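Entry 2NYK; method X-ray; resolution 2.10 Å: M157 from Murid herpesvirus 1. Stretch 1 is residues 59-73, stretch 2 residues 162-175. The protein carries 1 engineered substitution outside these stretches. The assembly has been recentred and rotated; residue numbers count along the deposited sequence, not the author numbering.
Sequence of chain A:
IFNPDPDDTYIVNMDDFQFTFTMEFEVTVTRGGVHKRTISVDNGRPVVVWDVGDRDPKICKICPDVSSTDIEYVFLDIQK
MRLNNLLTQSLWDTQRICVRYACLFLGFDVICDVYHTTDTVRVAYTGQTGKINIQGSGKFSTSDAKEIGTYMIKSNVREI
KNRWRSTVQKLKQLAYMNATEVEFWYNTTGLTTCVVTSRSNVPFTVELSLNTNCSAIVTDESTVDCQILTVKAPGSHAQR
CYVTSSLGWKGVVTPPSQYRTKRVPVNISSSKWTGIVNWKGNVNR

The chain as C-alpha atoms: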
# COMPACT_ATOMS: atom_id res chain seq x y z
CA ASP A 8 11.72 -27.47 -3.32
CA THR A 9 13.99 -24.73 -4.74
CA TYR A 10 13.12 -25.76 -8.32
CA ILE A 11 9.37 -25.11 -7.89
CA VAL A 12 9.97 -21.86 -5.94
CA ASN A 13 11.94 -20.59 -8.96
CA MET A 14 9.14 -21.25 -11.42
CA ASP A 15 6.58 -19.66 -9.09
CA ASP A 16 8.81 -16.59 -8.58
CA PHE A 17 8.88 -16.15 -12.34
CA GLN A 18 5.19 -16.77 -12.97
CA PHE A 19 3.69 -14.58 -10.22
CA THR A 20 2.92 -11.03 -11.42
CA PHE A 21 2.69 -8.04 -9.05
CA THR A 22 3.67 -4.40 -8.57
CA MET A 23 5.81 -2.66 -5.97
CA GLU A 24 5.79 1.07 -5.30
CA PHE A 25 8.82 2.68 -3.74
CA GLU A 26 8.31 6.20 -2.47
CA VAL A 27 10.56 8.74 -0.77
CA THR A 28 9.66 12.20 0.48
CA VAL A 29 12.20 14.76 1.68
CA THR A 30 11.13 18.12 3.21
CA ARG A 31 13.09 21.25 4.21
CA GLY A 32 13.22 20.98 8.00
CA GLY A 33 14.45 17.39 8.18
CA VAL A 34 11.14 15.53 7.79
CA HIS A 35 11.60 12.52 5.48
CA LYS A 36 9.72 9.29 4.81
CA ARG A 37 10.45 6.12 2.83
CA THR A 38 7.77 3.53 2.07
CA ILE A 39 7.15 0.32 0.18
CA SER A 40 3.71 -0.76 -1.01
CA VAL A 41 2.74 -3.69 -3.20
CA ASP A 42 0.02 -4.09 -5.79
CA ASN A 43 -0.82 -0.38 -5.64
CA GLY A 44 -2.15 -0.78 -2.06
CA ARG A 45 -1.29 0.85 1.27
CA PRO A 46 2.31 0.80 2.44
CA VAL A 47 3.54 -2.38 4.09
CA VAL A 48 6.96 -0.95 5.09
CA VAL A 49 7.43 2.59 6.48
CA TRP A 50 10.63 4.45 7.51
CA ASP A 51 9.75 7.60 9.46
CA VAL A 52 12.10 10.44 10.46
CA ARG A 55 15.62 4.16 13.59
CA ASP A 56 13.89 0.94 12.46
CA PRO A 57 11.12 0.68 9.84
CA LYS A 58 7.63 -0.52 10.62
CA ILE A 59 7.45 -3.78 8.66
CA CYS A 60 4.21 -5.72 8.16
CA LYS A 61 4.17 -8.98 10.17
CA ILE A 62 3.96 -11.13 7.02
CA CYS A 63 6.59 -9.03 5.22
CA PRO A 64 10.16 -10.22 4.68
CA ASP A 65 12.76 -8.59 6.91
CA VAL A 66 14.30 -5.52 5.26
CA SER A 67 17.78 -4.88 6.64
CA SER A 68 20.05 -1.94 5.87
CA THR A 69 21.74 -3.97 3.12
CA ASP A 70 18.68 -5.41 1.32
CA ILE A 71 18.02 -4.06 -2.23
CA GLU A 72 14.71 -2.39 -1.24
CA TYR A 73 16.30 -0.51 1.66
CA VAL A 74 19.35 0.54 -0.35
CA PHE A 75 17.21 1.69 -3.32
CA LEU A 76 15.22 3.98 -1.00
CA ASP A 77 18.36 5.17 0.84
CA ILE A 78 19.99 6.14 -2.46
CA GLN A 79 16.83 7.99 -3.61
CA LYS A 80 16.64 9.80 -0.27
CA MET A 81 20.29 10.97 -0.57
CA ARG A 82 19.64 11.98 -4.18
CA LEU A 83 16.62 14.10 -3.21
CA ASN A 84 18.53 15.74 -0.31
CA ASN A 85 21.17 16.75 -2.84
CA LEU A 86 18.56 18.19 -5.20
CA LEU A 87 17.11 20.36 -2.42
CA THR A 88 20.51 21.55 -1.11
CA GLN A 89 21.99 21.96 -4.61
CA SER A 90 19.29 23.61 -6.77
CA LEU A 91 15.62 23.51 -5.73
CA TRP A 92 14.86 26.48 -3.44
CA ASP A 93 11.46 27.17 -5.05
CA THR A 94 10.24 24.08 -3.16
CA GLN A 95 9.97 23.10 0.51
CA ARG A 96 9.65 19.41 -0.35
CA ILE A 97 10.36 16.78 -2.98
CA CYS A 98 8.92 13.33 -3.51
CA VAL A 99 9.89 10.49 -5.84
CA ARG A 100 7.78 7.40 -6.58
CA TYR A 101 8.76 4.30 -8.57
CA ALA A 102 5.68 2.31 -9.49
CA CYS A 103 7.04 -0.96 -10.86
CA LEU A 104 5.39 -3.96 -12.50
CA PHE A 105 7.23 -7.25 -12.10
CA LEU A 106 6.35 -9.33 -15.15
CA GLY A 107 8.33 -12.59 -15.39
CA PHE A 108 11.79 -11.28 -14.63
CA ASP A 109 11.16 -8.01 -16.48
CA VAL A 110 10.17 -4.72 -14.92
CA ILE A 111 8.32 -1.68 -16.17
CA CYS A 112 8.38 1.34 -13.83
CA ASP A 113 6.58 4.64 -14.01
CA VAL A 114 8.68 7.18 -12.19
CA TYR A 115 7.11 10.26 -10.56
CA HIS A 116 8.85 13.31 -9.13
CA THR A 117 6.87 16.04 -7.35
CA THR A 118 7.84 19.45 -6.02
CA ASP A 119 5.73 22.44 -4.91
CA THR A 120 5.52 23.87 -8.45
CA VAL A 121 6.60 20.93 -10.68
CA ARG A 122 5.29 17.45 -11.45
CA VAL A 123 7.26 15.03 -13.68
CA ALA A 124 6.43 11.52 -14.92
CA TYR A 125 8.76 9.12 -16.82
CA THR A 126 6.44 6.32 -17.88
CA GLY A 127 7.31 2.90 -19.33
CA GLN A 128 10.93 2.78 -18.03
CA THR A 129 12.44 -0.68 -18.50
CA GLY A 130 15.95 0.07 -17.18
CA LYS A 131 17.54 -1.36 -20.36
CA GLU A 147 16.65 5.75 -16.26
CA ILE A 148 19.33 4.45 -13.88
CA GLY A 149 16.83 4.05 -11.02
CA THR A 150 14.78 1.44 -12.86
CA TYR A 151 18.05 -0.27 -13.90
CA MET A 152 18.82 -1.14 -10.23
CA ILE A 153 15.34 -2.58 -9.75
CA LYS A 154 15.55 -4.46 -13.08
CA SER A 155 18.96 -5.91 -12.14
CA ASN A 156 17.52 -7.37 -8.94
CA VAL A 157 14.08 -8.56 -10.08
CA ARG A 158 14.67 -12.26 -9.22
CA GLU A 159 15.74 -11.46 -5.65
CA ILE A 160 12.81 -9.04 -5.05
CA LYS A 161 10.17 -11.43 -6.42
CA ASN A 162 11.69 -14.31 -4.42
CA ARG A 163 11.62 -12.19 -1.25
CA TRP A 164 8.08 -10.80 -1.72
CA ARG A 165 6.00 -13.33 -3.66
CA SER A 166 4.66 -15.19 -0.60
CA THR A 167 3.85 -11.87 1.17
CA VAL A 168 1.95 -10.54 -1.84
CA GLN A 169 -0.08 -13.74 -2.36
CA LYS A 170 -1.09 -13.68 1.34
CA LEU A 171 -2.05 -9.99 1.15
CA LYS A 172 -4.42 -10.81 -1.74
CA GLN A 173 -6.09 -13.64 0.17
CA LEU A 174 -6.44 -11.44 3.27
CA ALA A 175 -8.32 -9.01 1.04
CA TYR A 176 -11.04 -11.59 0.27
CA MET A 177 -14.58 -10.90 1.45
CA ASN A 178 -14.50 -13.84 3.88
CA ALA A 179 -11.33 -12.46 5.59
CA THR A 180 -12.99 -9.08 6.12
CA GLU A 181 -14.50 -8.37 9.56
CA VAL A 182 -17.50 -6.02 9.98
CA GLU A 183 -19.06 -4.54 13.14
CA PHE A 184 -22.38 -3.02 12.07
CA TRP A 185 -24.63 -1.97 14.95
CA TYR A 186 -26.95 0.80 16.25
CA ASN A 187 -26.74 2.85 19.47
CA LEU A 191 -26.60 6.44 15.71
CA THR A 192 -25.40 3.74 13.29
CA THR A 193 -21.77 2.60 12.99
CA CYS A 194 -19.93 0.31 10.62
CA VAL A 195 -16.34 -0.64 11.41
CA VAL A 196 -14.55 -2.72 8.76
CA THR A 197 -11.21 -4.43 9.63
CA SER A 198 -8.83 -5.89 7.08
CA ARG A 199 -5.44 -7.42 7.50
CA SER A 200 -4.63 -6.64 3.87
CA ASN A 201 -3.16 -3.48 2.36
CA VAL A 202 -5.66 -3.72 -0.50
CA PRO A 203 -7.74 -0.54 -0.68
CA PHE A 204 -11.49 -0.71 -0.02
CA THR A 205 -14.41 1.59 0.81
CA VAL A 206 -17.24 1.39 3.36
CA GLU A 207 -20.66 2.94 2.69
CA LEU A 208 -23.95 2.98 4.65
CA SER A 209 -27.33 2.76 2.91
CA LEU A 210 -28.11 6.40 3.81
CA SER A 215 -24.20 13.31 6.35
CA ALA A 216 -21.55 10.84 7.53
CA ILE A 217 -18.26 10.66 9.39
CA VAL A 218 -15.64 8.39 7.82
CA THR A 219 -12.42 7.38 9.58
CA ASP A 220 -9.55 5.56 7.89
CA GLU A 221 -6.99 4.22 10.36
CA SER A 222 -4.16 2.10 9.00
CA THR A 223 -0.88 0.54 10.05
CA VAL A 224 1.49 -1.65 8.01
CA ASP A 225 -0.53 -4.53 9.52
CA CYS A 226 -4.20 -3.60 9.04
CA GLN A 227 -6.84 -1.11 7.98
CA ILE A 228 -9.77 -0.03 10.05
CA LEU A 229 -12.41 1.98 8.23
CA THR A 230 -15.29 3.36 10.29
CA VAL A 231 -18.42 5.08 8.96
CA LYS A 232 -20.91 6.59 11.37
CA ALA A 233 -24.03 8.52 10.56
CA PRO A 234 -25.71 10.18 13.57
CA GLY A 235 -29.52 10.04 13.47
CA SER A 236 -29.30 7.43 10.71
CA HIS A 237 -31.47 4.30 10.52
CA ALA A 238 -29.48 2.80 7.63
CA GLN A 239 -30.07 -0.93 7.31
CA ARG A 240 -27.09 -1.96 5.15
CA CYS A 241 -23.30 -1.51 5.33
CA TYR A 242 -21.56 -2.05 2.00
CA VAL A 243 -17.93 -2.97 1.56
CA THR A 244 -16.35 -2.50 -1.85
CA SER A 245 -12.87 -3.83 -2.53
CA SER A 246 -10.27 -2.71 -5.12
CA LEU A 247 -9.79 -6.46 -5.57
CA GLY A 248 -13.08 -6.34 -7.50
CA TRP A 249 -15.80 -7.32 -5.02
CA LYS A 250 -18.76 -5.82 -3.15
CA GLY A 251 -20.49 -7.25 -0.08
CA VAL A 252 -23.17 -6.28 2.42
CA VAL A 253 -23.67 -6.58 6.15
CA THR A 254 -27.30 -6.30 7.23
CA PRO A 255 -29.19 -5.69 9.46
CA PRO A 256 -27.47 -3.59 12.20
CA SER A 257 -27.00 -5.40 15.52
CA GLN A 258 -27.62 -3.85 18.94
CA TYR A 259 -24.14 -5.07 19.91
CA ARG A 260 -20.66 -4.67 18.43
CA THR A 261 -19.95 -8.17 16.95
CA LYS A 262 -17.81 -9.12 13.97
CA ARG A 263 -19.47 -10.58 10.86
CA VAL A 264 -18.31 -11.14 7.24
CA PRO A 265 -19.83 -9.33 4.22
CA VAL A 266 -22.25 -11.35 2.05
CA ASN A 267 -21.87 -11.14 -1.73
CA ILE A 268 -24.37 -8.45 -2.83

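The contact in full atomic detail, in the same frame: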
# COMPACT_ATOMS: atom_id res chain seq x y z
N ILE A 59 7.51 -2.76 9.70
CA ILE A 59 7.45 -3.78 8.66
C ILE A 59 6.24 -4.65 8.97
O ILE A 59 6.08 -5.10 10.10
CB ILE A 59 8.74 -4.65 8.62
CG1 ILE A 59 9.98 -3.78 8.32
CG2 ILE A 59 8.60 -5.79 7.60
CD1 ILE A 59 11.32 -4.55 8.39
N CYS A 60 5.38 -4.85 7.98
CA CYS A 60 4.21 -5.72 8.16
C CYS A 60 4.63 -7.12 8.64
O CYS A 60 5.65 -7.64 8.21
CB CYS A 60 3.35 -5.78 6.89
SG CYS A 60 3.62 -7.13 5.73
N LYS A 61 3.84 -7.70 9.54
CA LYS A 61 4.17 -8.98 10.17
C LYS A 61 4.41 -10.11 9.18
O LYS A 61 5.14 -11.03 9.49
CB LYS A 61 3.08 -9.41 11.17
CG LYS A 61 2.86 -8.42 12.32
CD LYS A 61 4.10 -8.23 13.18
CE LYS A 61 3.87 -7.21 14.30
NZ LYS A 61 2.59 -7.44 15.06
N ILE A 62 3.76 -10.06 8.01
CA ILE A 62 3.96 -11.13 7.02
C ILE A 62 4.93 -10.70 5.92
O ILE A 62 5.04 -11.36 4.89
CB ILE A 62 2.61 -11.61 6.39
CG1 ILE A 62 1.90 -10.45 5.68
CG2 ILE A 62 1.71 -12.27 7.46
CD1 ILE A 62 0.61 -10.87 4.97
N CYS A 63 5.59 -9.56 6.15
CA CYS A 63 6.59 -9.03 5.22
C CYS A 63 7.96 -9.66 5.48
O CYS A 63 8.25 -10.07 6.60
CB CYS A 63 6.69 -7.50 5.34
SG CYS A 63 5.29 -6.61 4.61
N PRO A 64 8.81 -9.76 4.43
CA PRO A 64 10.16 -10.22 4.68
C PRO A 64 10.93 -9.18 5.49
O PRO A 64 10.55 -8.00 5.50
CB PRO A 64 10.75 -10.35 3.26
CG PRO A 64 9.99 -9.36 2.45
CD PRO A 64 8.59 -9.45 3.00
N ASP A 65 11.98 -9.59 6.19
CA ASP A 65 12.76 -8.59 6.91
C ASP A 65 13.50 -7.73 5.89
O ASP A 65 13.99 -8.24 4.89
CB ASP A 65 13.74 -9.22 7.89
CG ASP A 65 14.52 -8.17 8.67
OD1 ASP A 65 13.88 -7.34 9.35
OD2 ASP A 65 15.78 -8.17 8.59
N VAL A 66 13.54 -6.43 6.12
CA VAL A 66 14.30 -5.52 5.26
C VAL A 66 15.40 -4.88 6.09
O VAL A 66 15.16 -3.94 6.88
CB VAL A 66 13.38 -4.46 4.56
CG1 VAL A 66 14.20 -3.57 3.61
CG2 VAL A 66 12.22 -5.14 3.80
N SER A 67 16.62 -5.41 5.93
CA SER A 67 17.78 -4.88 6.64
C SER A 67 18.38 -3.73 5.86
O SER A 67 17.99 -3.48 4.71
CB SER A 67 18.83 -5.97 6.84
OG SER A 67 19.37 -6.39 5.59
N SER A 68 19.37 -3.07 6.47
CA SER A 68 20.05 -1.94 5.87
C SER A 68 20.84 -2.29 4.60
O SER A 68 21.29 -1.40 3.88
CB SER A 68 20.98 -1.28 6.90
OG SER A 68 22.01 -2.18 7.26
N THR A 69 20.99 -3.58 4.31
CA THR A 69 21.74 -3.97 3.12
C THR A 69 20.89 -4.63 2.03
O THR A 69 21.40 -4.94 0.94
CB THR A 69 22.92 -4.90 3.46
OG1 THR A 69 22.40 -6.12 4.00
CG2 THR A 69 23.88 -4.23 4.46
N ASP A 70 19.61 -4.84 2.31
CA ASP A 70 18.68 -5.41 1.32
C ASP A 70 18.45 -4.41 0.17
O ASP A 70 18.50 -3.19 0.40
CB ASP A 70 17.35 -5.81 1.98
CG ASP A 70 17.42 -7.16 2.69
OD1 ASP A 70 17.95 -8.15 2.11
OD2 ASP A 70 16.93 -7.24 3.84
N ILE A 71 18.20 -4.92 -1.04
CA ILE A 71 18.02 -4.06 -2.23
C ILE A 71 16.94 -2.99 -2.03
O ILE A 71 17.17 -1.83 -2.37
CB ILE A 71 17.73 -4.91 -3.55
CG1 ILE A 71 17.42 -3.98 -4.72
CG2 ILE A 71 16.58 -5.86 -3.38
CD1 ILE A 71 18.62 -3.20 -5.19
N GLU A 72 15.80 -3.35 -1.45
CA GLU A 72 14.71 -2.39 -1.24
C GLU A 72 15.15 -1.22 -0.39
O GLU A 72 14.89 -0.07 -0.74
CB GLU A 72 13.47 -3.04 -0.62
CG GLU A 72 12.96 -4.30 -1.33
CD GLU A 72 13.66 -5.58 -0.87
OE1 GLU A 72 14.90 -5.57 -0.71
OE2 GLU A 72 12.99 -6.61 -0.72
N TYR A 73 15.82 -1.53 0.73
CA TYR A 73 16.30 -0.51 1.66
C TYR A 73 17.31 0.40 0.99
O TYR A 73 17.23 1.62 1.09
CB TYR A 73 16.95 -1.14 2.91
CG TYR A 73 17.59 -0.07 3.78
CD1 TYR A 73 16.89 0.49 4.84
CD2 TYR A 73 18.87 0.44 3.50
CE1 TYR A 73 17.45 1.51 5.62
CE2 TYR A 73 19.43 1.46 4.27
CZ TYR A 73 18.71 1.98 5.33
OH TYR A 73 19.24 3.00 6.11
N ASN A 162 11.47 -13.18 -5.35
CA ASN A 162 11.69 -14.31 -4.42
C ASN A 162 11.39 -13.92 -2.97
O ASN A 162 10.74 -14.66 -2.24
CB ASN A 162 13.12 -14.86 -4.56
CG ASN A 162 13.42 -15.95 -3.53
OD1 ASN A 162 14.04 -15.68 -2.50
ND2 ASN A 162 13.00 -17.18 -3.81
N ARG A 163 11.83 -12.73 -2.60
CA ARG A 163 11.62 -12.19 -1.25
C ARG A 163 10.16 -11.85 -0.94
O ARG A 163 9.71 -12.05 0.20
CB ARG A 163 12.48 -10.93 -1.05
CG ARG A 163 13.90 -11.21 -0.76
CD ARG A 163 14.82 -9.97 -0.99
NE ARG A 163 14.46 -8.82 -0.17
CZ ARG A 163 14.34 -8.85 1.15
NH1 ARG A 163 14.55 -9.98 1.83
NH2 ARG A 163 14.01 -7.75 1.82
N TRP A 164 9.43 -11.35 -1.94
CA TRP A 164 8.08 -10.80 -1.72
C TRP A 164 6.90 -11.63 -2.18
O TRP A 164 5.78 -11.39 -1.73
CB TRP A 164 7.98 -9.40 -2.34
CG TRP A 164 8.79 -8.41 -1.53
CD1 TRP A 164 10.13 -8.12 -1.66
CD2 TRP A 164 8.30 -7.60 -0.47
NE1 TRP A 164 10.49 -7.17 -0.74
CE2 TRP A 164 9.38 -6.84 0.01
CE3 TRP A 164 7.04 -7.44 0.12
CZ2 TRP A 164 9.24 -5.92 1.06
CZ3 TRP A 164 6.91 -6.55 1.16
CH2 TRP A 164 7.99 -5.80 1.62
N ARG A 165 7.11 -12.58 -3.09
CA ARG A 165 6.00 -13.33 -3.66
C ARG A 165 5.02 -13.86 -2.61
O ARG A 165 3.84 -13.61 -2.71
CB ARG A 165 6.50 -14.49 -4.53
CG ARG A 165 5.36 -15.39 -4.94
CD ARG A 165 5.76 -16.35 -6.05
NE ARG A 165 6.78 -17.31 -5.66
CZ ARG A 165 6.56 -18.41 -4.93
NH1 ARG A 165 5.34 -18.68 -4.47
NH2 ARG A 165 7.56 -19.24 -4.66
N SER A 166 5.51 -14.61 -1.63
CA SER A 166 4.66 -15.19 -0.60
C SER A 166 3.86 -14.11 0.15
O SER A 166 2.68 -14.28 0.40
CB SER A 166 5.51 -16.00 0.38
OG SER A 166 4.73 -16.45 1.47
N THR A 167 4.51 -13.00 0.49
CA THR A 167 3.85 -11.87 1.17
C THR A 167 2.71 -11.33 0.33
O THR A 167 1.62 -11.14 0.82
CB THR A 167 4.87 -10.75 1.48
OG1 THR A 167 5.86 -11.28 2.37
CG2 THR A 167 4.18 -9.54 2.16
N VAL A 168 2.95 -11.13 -0.96
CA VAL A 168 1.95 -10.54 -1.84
C VAL A 168 0.75 -11.47 -2.08
O VAL A 168 -0.38 -11.01 -2.18
CB VAL A 168 2.58 -10.14 -3.19
CG1 VAL A 168 1.50 -9.64 -4.14
CG2 VAL A 168 3.65 -9.08 -2.97
N GLN A 169 1.00 -12.76 -2.21
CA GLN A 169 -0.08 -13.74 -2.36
C GLN A 169 -0.96 -13.75 -1.10
O GLN A 169 -2.18 -13.74 -1.19
CB GLN A 169 0.49 -15.14 -2.68
CG GLN A 169 1.36 -15.14 -3.97
CD GLN A 169 1.86 -16.52 -4.41
OE1 GLN A 169 2.63 -17.18 -3.70
NE2 GLN A 169 1.45 -16.95 -5.61
N LYS A 170 -0.34 -13.73 0.07
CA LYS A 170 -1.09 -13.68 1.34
C LYS A 170 -1.93 -12.42 1.46
O LYS A 170 -3.10 -12.47 1.84
CB LYS A 170 -0.16 -13.76 2.54
CG LYS A 170 0.53 -15.09 2.71
CD LYS A 170 1.21 -15.14 4.07
CE LYS A 170 1.73 -16.54 4.38
NZ LYS A 170 2.94 -16.92 3.59
N LEU A 171 -1.34 -11.27 1.11
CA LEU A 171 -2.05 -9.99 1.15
C LEU A 171 -3.31 -9.99 0.26
O LEU A 171 -4.32 -9.40 0.60
CB LEU A 171 -1.10 -8.85 0.79
CG LEU A 171 -0.09 -8.46 1.88
CD1 LEU A 171 0.89 -7.42 1.37
CD2 LEU A 171 -0.80 -7.96 3.13
N LYS A 172 -3.25 -10.70 -0.87
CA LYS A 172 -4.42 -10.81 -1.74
C LYS A 172 -5.49 -11.62 -1.05
O LYS A 172 -6.63 -11.21 -0.98
CB LYS A 172 -4.10 -11.46 -3.10
CG LYS A 172 -2.88 -10.96 -3.87
CD LYS A 172 -2.91 -11.44 -5.35
CE LYS A 172 -3.02 -12.98 -5.44
NZ LYS A 172 -3.17 -13.55 -6.83
N GLN A 173 -5.11 -12.78 -0.51
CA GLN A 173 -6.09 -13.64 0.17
C GLN A 173 -6.72 -13.02 1.42
O GLN A 173 -7.87 -13.28 1.74
CB GLN A 173 -5.47 -14.99 0.48
CG GLN A 173 -5.03 -15.70 -0.79
CD GLN A 173 -4.66 -17.14 -0.55
OE1 GLN A 173 -3.91 -17.44 0.37
NE2 GLN A 173 -5.17 -18.03 -1.40
N LEU A 174 -5.96 -12.16 2.10
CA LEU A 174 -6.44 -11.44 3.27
C LEU A 174 -7.42 -10.33 2.90
O LEU A 174 -8.09 -9.74 3.75
CB LEU A 174 -5.26 -10.87 4.04
CG LEU A 174 -4.44 -11.92 4.79
CD1 LEU A 174 -3.17 -11.32 5.37
CD2 LEU A 174 -5.28 -12.56 5.87
N ALA A 175 -7.46 -10.04 1.60
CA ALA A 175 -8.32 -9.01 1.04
C ALA A 175 -9.67 -9.59 0.61
O ALA A 175 -10.59 -8.85 0.25
CB ALA A 175 -7.62 -8.36 -0.15
O HOH W 1 4.53 -14.66 4.35

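Stretch 1 is mostly loop, entering a helix at I71; stretch 2 is already helical at N162, in a helix begun earlier in the chain, with a kink where the N atoms of S166 and T167 lack bonds to the preceding turn. A type I turn from C60 to C63, closed by C63 N to C60 O (2.8 Å) and the disulfide C60 SG–C63 SG (2.1 Å), sets the loop against the helix, with the CA atoms of C63 and T167 5.7 Å apart. Here T167 OG1 donates a hydrogen bond to I62 O (2.7 Å), tying helix to loop backbone. I62 points toward the helix, and its CD1 packs on L171 CD2 (3.7 Å) and L174 CD1 (3.8 Å). P64 rests its CD–CG edge on one face of W164: its CD sits 3.7 Å from the centroid of the six-membered ring, nearly on the ring normal, a CH-pi contact. At the ring edge, W164 NE1 donates to E72 OE2 (2.6 Å), giving the buried indole a polar partner. E72 OE2 also forms a salt bridge with R163 NE (2.7 Å), so buried E72 joins two consecutive helix residues. R163 NH2 also donates to D65 O (3.1 Å), while D70 lies over one guanidinium face, D70 OD2 3.6 Å from R163 NH2, pairing by charge alone. The two stretches bury 595 Å² between them, both sides summed.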